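PDB 4AZ1: tyrosine specific protein phosphatase from Trypanosoma cruzi, which probably removes phosphate from phosphotyrosine residues of proteins, acting as a protein tyrosine phosphatase. Local coordinates for residues Cys6-Thr10 with Tyr281-Met285; Glu24-Leu28 with Val271-Tyr277. All blocks are in the same frame, centred on the assembly; numbering follows the deposited sequence.

How the interactions relate
Both contacts set N-terminal residues of the chain against helix 274-288: interaction 1 packs the loop at 6-10 on its C-terminal half, and interaction 2 packs helix 14-30 on its start and the turn before it. Their centres lie 16 Å apart on the same side of the chain's centre, and interaction 2 is nested along the chain inside the loop closed by interaction 1. They meet at E24, whose OE1 is 2.6 Å from Y281 OH, a probable hydrogen bond, and also accepts from Y277 OH. Interaction 2 lies nearer the expected active site: R273 salt-bridges D196 of the WPD motif, and its side chain is about 3 Å, nearest atoms, from a formic acid molecule probably from the crystallisation liquor.

Interaction 1 of 2, residues Cys6-Thr10 with Tyr281-Met285; sequences CFPFT and YLTLM
This is a buried aromatic and apolar packing contact, in which the loop before helix 14-30 lies against the C-terminal half of helix 274-288, joining the N-terminal end of the chain to a helix of the protein tyrosine phosphatase domain. F7 is in a loop conformation (phi/psi -136/70), and the chain then turns into a 3-10 segment at P8-T10. T10 folds back on the start of this turn, with OG1 donating to F7 O at 3.3 Å and T10 N making a weak bond to the same oxygen at 3.4 Å. On the helical side, M285 N bonds Y281 O at 2.9 Å. The backbones stay well apart: CA to CA, F7 faces L284 at 9.3 Å, F9 faces Y281 at 8.5 Å and T10 faces M285 at 7.5 Å, so side chains fill the gap. F7 and F9 both take the t rotamer, and their CA-to-CB bonds point toward the helix. The F9 ring stacks face to face with that of Y281 (chi1 m), centroids 4.2 Å apart and planes 26° from parallel; the closest atoms are F9 CD1 and Y281 CE1 at 3.5 Å. At the edge of F9 sits a Met-aromatic contact: M285 SD is 3.7 Å from F9 CE2 and 5.0 Å from the ring centroid. F7 CZ reaches both Y281 CD1 and L284 CD1 at 3.7 Å. Helix 14-30 closes in too, with V21 touching both F9 and Y281. Between the two segments, then, cohesion comes from ring stacking, sulfur-aromatic contact and apolar packing over 293 Å² of buried surface, while the Y281 hydroxyl finds its polar partners, E24 and R20, on helix 14-30.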
ATOM      1  N   CYS A   6     -42.102  16.950  10.477  1.00 67.18           N
ATOM      2  CA  CYS A   6     -43.175  16.590   9.560  1.00 61.54           C
ATOM      3  C   CYS A   6     -42.655  15.448   8.701  1.00 55.67           C
ATOM      4  O   CYS A   6     -41.716  15.629   7.916  1.00 56.27           O
ATOM      5  CB  CYS A   6     -43.568  17.790   8.691  1.00 69.61           C
ATOM      6  SG  CYS A   6     -44.937  17.489   7.521  1.00 70.60           S
ATOM      7  N   PHE A   7     -43.230  14.261   8.868  1.00 50.47           N
ATOM      8  CA  PHE A   7     -42.802  13.113   8.082  1.00 45.17           C
ATOM      9  C   PHE A   7     -43.982  12.291   7.560  1.00 43.54           C
ATOM     10  O   PHE A   7     -44.198  11.157   7.997  1.00 43.30           O
ATOM     11  CB  PHE A   7     -41.871  12.235   8.913  1.00 45.87           C
ATOM     12  CG  PHE A   7     -41.055  11.287   8.096  1.00 37.64           C
ATOM     13  CD1 PHE A   7     -40.201  11.767   7.109  1.00 47.40           C
ATOM     14  CD2 PHE A   7     -41.129   9.922   8.315  1.00 39.48           C
ATOM     15  CE1 PHE A   7     -39.441  10.891   6.339  1.00 47.30           C
ATOM     16  CE2 PHE A   7     -40.363   9.039   7.561  1.00 45.10           C
ATOM     17  CZ  PHE A   7     -39.521   9.527   6.569  1.00 43.99           C
ATOM     18  N   PRO A   8     -44.730  12.850   6.595  1.00 46.94           N
ATOM     19  CA  PRO A   8     -45.955  12.202   6.104  1.00 49.42           C
ATOM     20  C   PRO A   8     -45.750  10.862   5.377  1.00 43.51           C
ATOM     21  O   PRO A   8     -46.745  10.203   5.081  1.00 39.83           O
ATOM     22  CB  PRO A   8     -46.566  13.253   5.164  1.00 56.79           C
ATOM     23  CG  PRO A   8     -45.450  14.184   4.823  1.00 59.80           C
ATOM     24  CD  PRO A   8     -44.507  14.173   5.982  1.00 53.39           C
ATOM     25  N   PHE A   9     -44.502  10.465   5.124  1.00 38.60           N
ATOM     26  CA  PHE A   9     -44.191   9.169   4.504  1.00 35.84           C
ATOM     27  C   PHE A   9     -44.847   7.998   5.247  1.00 39.06           C
ATOM     28  O   PHE A   9     -45.208   6.975   4.646  1.00 38.52           O
ATOM     29  CB  PHE A   9     -42.671   8.988   4.474  1.00 34.88           C
ATOM     30  CG  PHE A   9     -42.206   7.755   3.758  1.00 36.07           C
ATOM     31  CD1 PHE A   9     -42.026   7.765   2.378  1.00 33.55           C
ATOM     32  CD2 PHE A   9     -41.911   6.591   4.464  1.00 33.64           C
ATOM     33  CE1 PHE A   9     -41.578   6.630   1.706  1.00 37.64           C
ATOM     34  CE2 PHE A   9     -41.459   5.451   3.796  1.00 35.67           C
ATOM     35  CZ  PHE A   9     -41.298   5.475   2.410  1.00 35.06           C
ATOM     36  N   THR A  10     -45.000   8.143   6.559  1.00 37.73           N
ATOM     37  CA  THR A  10     -45.574   7.073   7.374  1.00 46.08           C
ATOM     38  C   THR A  10     -47.088   7.001   7.241  1.00 46.99           C
ATOM     39  O   THR A  10     -47.716   6.069   7.753  1.00 47.54           O
ATOM     40  CB  THR A  10     -45.223   7.227   8.872  1.00 47.52           C
ATOM     41  OG1 THR A  10     -45.612   8.530   9.323  1.00 45.59           O
ATOM     42  CG2 THR A  10     -43.726   7.028   9.098  1.00 48.00           C
ATOM     43  N   TYR A 281     -34.961   5.797   4.445  1.00 31.24           N
ATOM     44  CA  TYR A 281     -36.334   5.869   4.959  1.00 34.55           C
ATOM     45  C   TYR A 281     -36.597   4.838   6.063  1.00 28.94           C
ATOM     46  O   TYR A 281     -37.294   5.131   7.039  1.00 38.32           O
ATOM     47  CB  TYR A 281     -37.364   5.688   3.837  1.00 35.81           C
ATOM     48  CG  TYR A 281     -37.637   6.936   3.022  1.00 34.32           C
ATOM     49  CD1 TYR A 281     -38.550   7.880   3.455  1.00 36.20           C
ATOM     50  CD2 TYR A 281     -36.991   7.158   1.807  1.00 32.83           C
ATOM     51  CE1 TYR A 281     -38.810   9.032   2.707  1.00 37.37           C
ATOM     52  CE2 TYR A 281     -37.238   8.292   1.060  1.00 32.71           C
ATOM     53  CZ  TYR A 281     -38.159   9.226   1.513  1.00 34.08           C
ATOM     54  OH  TYR A 281     -38.417  10.366   0.762  1.00 39.82           O
ATOM     55  N   LEU A 282     -36.075   3.625   5.884  1.00 31.99           N
ATOM     56  CA  LEU A 282     -36.267   2.552   6.864  1.00 32.49           C
ATOM     57  C   LEU A 282     -35.650   2.896   8.221  1.00 34.12           C
ATOM     58  O   LEU A 282     -36.228   2.593   9.264  1.00 36.65           O
ATOM     59  CB  LEU A 282     -35.656   1.239   6.359  1.00 28.98           C
ATOM     60  CG  LEU A 282     -36.300   0.711   5.083  1.00 33.54           C
ATOM     61  CD1 LEU A 282     -35.645  -0.603   4.620  1.00 34.90           C
ATOM     62  CD2 LEU A 282     -37.791   0.545   5.287  1.00 33.33           C
ATOM     63  N   THR A 283     -34.473   3.513   8.213  1.00 29.32           N
ATOM     64  CA  THR A 283     -33.862   3.891   9.489  1.00 40.05           C
ATOM     65  C   THR A 283     -34.700   4.971  10.177  1.00 45.17           C
ATOM     66  O   THR A 283     -34.811   4.988  11.402  1.00 40.08           O
ATOM     67  CB  THR A 283     -32.384   4.356   9.351  1.00 47.64           C
ATOM     68  OG1 THR A 283     -32.331   5.680   8.806  1.00 57.37           O
ATOM     69  CG2 THR A 283     -31.614   3.423   8.458  1.00 30.54           C
ATOM     70  N   LEU A 284     -35.297   5.868   9.391  1.00 39.36           N
ATOM     71  CA  LEU A 284     -36.118   6.927   9.979  1.00 39.75           C
ATOM     72  C   LEU A 284     -37.340   6.294  10.618  1.00 41.07           C
ATOM     73  O   LEU A 284     -37.692   6.602  11.762  1.00 41.92           O
ATOM     74  CB  LEU A 284     -36.541   7.963   8.930  1.00 38.49           C
ATOM     75  CG  LEU A 284     -35.465   8.970   8.504  1.00 48.98           C
ATOM     76  CD1 LEU A 284     -35.954   9.801   7.336  1.00 49.79           C
ATOM     77  CD2 LEU A 284     -35.048   9.894   9.669  1.00 45.41           C
ATOM     78  N   MET A 285     -37.966   5.382   9.885  1.00 39.58           N
ATOM     79  CA  MET A 285     -39.131   4.677  10.391  1.00 42.48           C
ATOM     80  C   MET A 285     -38.823   3.915  11.682  1.00 37.80           C
ATOM     81  O   MET A 285     -39.562   4.039  12.659  1.00 43.08           O
ATOM     82  CB  MET A 285     -39.702   3.750   9.317  1.00 38.41           C
ATOM     83  CG  MET A 285     -40.244   4.504   8.106  1.00 42.17           C
ATOM     84  SD  MET A 285     -40.715   3.399   6.750  1.00 40.08           S
ATOM     85  CE  MET A 285     -42.268   2.735   7.408  1.00 38.63           C
TER

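Interaction 2 of 2, residues Glu24-Leu28 with Val271-Tyr277; sequences EFSLL and VQRMEQY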
ATOM      1  N   GLU A  24     -38.570   8.702  -6.451  1.00 36.20           N
ATOM      2  CA  GLU A  24     -37.548   9.654  -6.028  1.00 39.87           C
ATOM      3  C   GLU A  24     -36.152   9.219  -6.457  1.00 40.65           C
ATOM      4  O   GLU A  24     -35.350  10.038  -6.905  1.00 37.26           O
ATOM      5  CB  GLU A  24     -37.567   9.830  -4.503  1.00 33.39           C
ATOM      6  CG  GLU A  24     -38.692  10.737  -4.001  1.00 39.06           C
ATOM      7  CD  GLU A  24     -38.728  10.801  -2.476  1.00 44.50           C
ATOM      8  OE1 GLU A  24     -37.800  10.261  -1.811  1.00 37.16           O
ATOM      9  OE2 GLU A  24     -39.681  11.404  -1.945  1.00 35.16           O
ATOM     10  N   PHE A  25     -35.848   7.933  -6.303  1.00 29.91           N
ATOM     11  CA  PHE A  25     -34.530   7.470  -6.701  1.00 34.69           C
ATOM     12  C   PHE A  25     -34.303   7.644  -8.212  1.00 42.92           C
ATOM     13  O   PHE A  25     -33.217   8.053  -8.633  1.00 35.07           O
ATOM     14  CB  PHE A  25     -34.290   6.025  -6.273  1.00 26.25           C
ATOM     15  CG  PHE A  25     -32.909   5.540  -6.575  1.00 28.79           C
ATOM     16  CD1 PHE A  25     -31.836   5.918  -5.773  1.00 29.65           C
ATOM     17  CD2 PHE A  25     -32.671   4.722  -7.677  1.00 35.57           C
ATOM     18  CE1 PHE A  25     -30.545   5.477  -6.055  1.00 36.67           C
ATOM     19  CE2 PHE A  25     -31.377   4.270  -7.959  1.00 39.36           C
ATOM     20  CZ  PHE A  25     -30.319   4.658  -7.147  1.00 31.84           C
ATOM     21  N   SER A  26     -35.321   7.348  -9.021  1.00 39.46           N
ATOM     22  CA  SER A  26     -35.211   7.544 -10.459  1.00 46.58           C
ATOM     23  C   SER A  26     -34.997   9.015 -10.803  1.00 44.00           C
ATOM     24  O   SER A  26     -34.205   9.349 -11.681  1.00 47.82           O
ATOM     25  CB  SER A  26     -36.448   7.004 -11.182  1.00 48.76           C
ATOM     26  OG  SER A  26     -36.505   5.592 -11.065  1.00 49.27           O
ATOM     27  N   LEU A  27     -35.694   9.893 -10.096  1.00 38.12           N
ATOM     28  CA  LEU A  27     -35.514  11.326 -10.285  1.00 40.20           C
ATOM     29  C   LEU A  27     -34.084  11.757  -9.942  1.00 41.93           C
ATOM     30  O   LEU A  27     -33.499  12.598 -10.632  1.00 46.76           O
ATOM     31  CB  LEU A  27     -36.550  12.095  -9.464  1.00 44.71           C
ATOM     32  CG  LEU A  27     -36.552  13.619  -9.518  1.00 48.02           C
ATOM     33  CD1 LEU A  27     -36.867  14.108 -10.935  1.00 55.67           C
ATOM     34  CD2 LEU A  27     -37.566  14.163  -8.516  1.00 49.83           C
ATOM     35  N   LEU A  28     -33.502  11.167  -8.906  1.00 40.44           N
ATOM     36  CA  LEU A  28     -32.101  11.455  -8.585  1.00 48.52           C
ATOM     37  C   LEU A  28     -31.154  11.036  -9.714  1.00 45.44           C
ATOM     38  O   LEU A  28     -30.259  11.791 -10.083  1.00 43.89           O
ATOM     39  CB  LEU A  28     -31.676  10.765  -7.288  1.00 45.09           C
ATOM     40  CG  LEU A  28     -32.214  11.317  -5.971  1.00 48.16           C
ATOM     41  CD1 LEU A  28     -31.969  10.313  -4.858  1.00 40.26           C
ATOM     42  CD2 LEU A  28     -31.560  12.649  -5.628  1.00 41.11           C
ATOM     43  N   VAL A 271     -25.232   7.257  -2.890  1.00 42.19           N
ATOM     44  CA  VAL A 271     -26.378   6.346  -2.877  1.00 42.79           C
ATOM     45  C   VAL A 271     -26.589   5.779  -4.286  1.00 33.42           C
ATOM     46  O   VAL A 271     -27.270   6.361  -5.134  1.00 30.36           O
ATOM     47  CB  VAL A 271     -27.660   6.971  -2.295  1.00 42.23           C
ATOM     48  CG1 VAL A 271     -28.720   5.894  -2.137  1.00 35.52           C
ATOM     49  CG2 VAL A 271     -27.361   7.616  -0.932  1.00 32.11           C
ATOM     50  N   GLN A 272     -25.970   4.627  -4.507  1.00 27.53           N
ATOM     51  CA  GLN A 272     -25.788   4.045  -5.821  1.00 34.55           C
ATOM     52  C   GLN A 272     -26.996   3.210  -6.257  1.00 31.06           C
ATOM     53  O   GLN A 272     -27.293   3.135  -7.435  1.00 32.08           O
ATOM     54  CB  GLN A 272     -24.536   3.160  -5.752  1.00 27.95           C
ATOM     55  CG  GLN A 272     -24.107   2.470  -7.041  1.00 37.13           C
ATOM     56  CD  GLN A 272     -22.817   1.667  -6.825  1.00 39.77           C
ATOM     57  OE1 GLN A 272     -22.464   1.335  -5.686  1.00 37.75           O
ATOM     58  NE2 GLN A 272     -22.112   1.372  -7.907  1.00 44.78           N
ATOM     59  N   ARG A 273     -27.681   2.579  -5.306  1.00 26.88           N
ATOM     60  CA  ARG A 273     -28.727   1.609  -5.642  1.00 34.86           C
ATOM     61  C   ARG A 273     -30.024   1.982  -4.973  1.00 33.97           C
ATOM     62  O   ARG A 273     -30.017   2.582  -3.898  1.00 32.48           O
ATOM     63  CB  ARG A 273     -28.320   0.187  -5.203  1.00 26.96           C
ATOM     64  CG  ARG A 273     -26.948  -0.225  -5.708  1.00 33.05           C
ATOM     65  CD  ARG A 273     -26.708  -1.735  -5.557  1.00 34.44           C
ATOM     66  NE  ARG A 273     -25.278  -2.061  -5.601  1.00 41.83           N
ATOM     67  CZ  ARG A 273     -24.546  -2.089  -6.720  1.00 47.79           C
ATOM     68  NH1 ARG A 273     -25.105  -1.780  -7.891  1.00 42.40           N
ATOM     69  NH2 ARG A 273     -23.254  -2.412  -6.674  1.00 43.71           N
ATOM     70  N   MET A 274     -31.132   1.608  -5.606  1.00 28.87           N
ATOM     71  CA  MET A 274     -32.455   1.995  -5.130  1.00 30.95           C
ATOM     72  C   MET A 274     -32.674   1.545  -3.679  1.00 34.62           C
ATOM     73  O   MET A 274     -33.163   2.311  -2.838  1.00 28.80           O
ATOM     74  CB  MET A 274     -33.534   1.425  -6.062  1.00 34.61           C
ATOM     75  CG  MET A 274     -34.966   1.838  -5.719  1.00 39.90           C
ATOM     76  SD  MET A 274     -35.687   0.798  -4.413  1.00 53.56           S
ATOM     77  CE  MET A 274     -36.164  -0.645  -5.374  1.00 72.02           C
ATOM     78  N   GLU A 275     -32.301   0.305  -3.377  1.00 25.60           N
ATOM     79  CA  GLU A 275     -32.561  -0.227  -2.041  1.00 31.57           C
ATOM     80  C   GLU A 275     -31.685   0.466  -1.011  1.00 31.31           C
ATOM     81  O   GLU A 275     -32.042   0.507   0.163  1.00 30.28           O
ATOM     82  CB  GLU A 275     -32.391  -1.755  -1.978  1.00 32.09           C
ATOM     83  CG  GLU A 275     -30.966  -2.220  -2.098  1.00 35.84           C
ATOM     84  CD  GLU A 275     -30.489  -2.290  -3.536  1.00 45.87           C
ATOM     85  OE1 GLU A 275     -31.262  -1.911  -4.456  1.00 40.25           O
ATOM     86  OE2 GLU A 275     -29.338  -2.737  -3.738  1.00 47.01           O
ATOM     87  N   GLN A 276     -30.562   1.045  -1.441  1.00 26.59           N
ATOM     88  CA  GLN A 276     -29.727   1.790  -0.493  1.00 26.79           C
ATOM     89  C   GLN A 276     -30.403   3.112  -0.114  1.00 32.34           C
ATOM     90  O   GLN A 276     -30.286   3.561   1.014  1.00 31.05           O
ATOM     91  CB  GLN A 276     -28.312   2.025  -1.057  1.00 25.06           C
ATOM     92  CG  GLN A 276     -27.447   0.740  -1.085  1.00 28.00           C
ATOM     93  CD  GLN A 276     -26.289   0.856  -2.066  1.00 28.56           C
ATOM     94  OE1 GLN A 276     -26.145   1.884  -2.736  1.00 32.62           O
ATOM     95  NE2 GLN A 276     -25.473  -0.202  -2.172  1.00 30.39           N
ATOM     96  N   TYR A 277     -31.109   3.721  -1.063  1.00 25.40           N
ATOM     97  CA  TYR A 277     -31.856   4.951  -0.804  1.00 28.51           C
ATOM     98  C   TYR A 277     -33.053   4.623   0.096  1.00 23.92           C
ATOM     99  O   TYR A 277     -33.386   5.355   1.048  1.00 31.09           O
ATOM    100  CB  TYR A 277     -32.315   5.555  -2.146  1.00 27.87           C
ATOM    101  CG  TYR A 277     -33.102   6.851  -2.036  1.00 30.12           C
ATOM    102  CD1 TYR A 277     -32.480   8.044  -1.658  1.00 29.19           C
ATOM    103  CD2 TYR A 277     -34.456   6.887  -2.338  1.00 31.02           C
ATOM    104  CE1 TYR A 277     -33.203   9.241  -1.565  1.00 28.80           C
ATOM    105  CE2 TYR A 277     -35.190   8.076  -2.248  1.00 33.48           C
ATOM    106  CZ  TYR A 277     -34.550   9.249  -1.866  1.00 32.79           C
ATOM    107  OH  TYR A 277     -35.268  10.429  -1.785  1.00 33.97           O
TER
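Helix 14-30 packs here on the beginning of helix 274-288 and on the turn leading into it, which by its sequence is the glutamine-containing Q-loop of the protein tyrosine phosphatase fold. F25 is the centre of the contact, with 120 Å² covered. In its t rotamer it reaches across to the helix start, where M274 CA sits almost squarely over one ring face, 3.6 Å from the centroid and 8° off the normal, a CH-pi contact. This is also where the backbones come closest, F25 CA to M274 CA being 6.1 Å. The ring edge meets the backbone of the turn, with F25 CE1 3.5 Å from V271 O and F25 CZ 3.4 Å from Q272 O. R273 occupies the N-cap position; its backbone N bonds Q276 OE1 at 3.1 Å, tying the turn to the first turn of the helix. Its side chain leaves the contact to form a salt bridge with D196 of the WPD motif, so the segment that packs on F25 also touches the active-site loops expected of this family. Y277, with 94 Å² covered, lies beside F25, its CB 3.7 Å from F25 CD1. L28 CD1 covers one face of the tyrosine ring at 4.1 Å from the centroid, and Y257 of helix 255-266 touches both L28 and Y277. E24 supplies the polar end: its OE2 is held in a salt bridge by R20, while OE1 probably bonds Y281 OH as well as Y277. The shortest link between the two segments is Y277 OH donating to E24 OE1 at 2.5 Å.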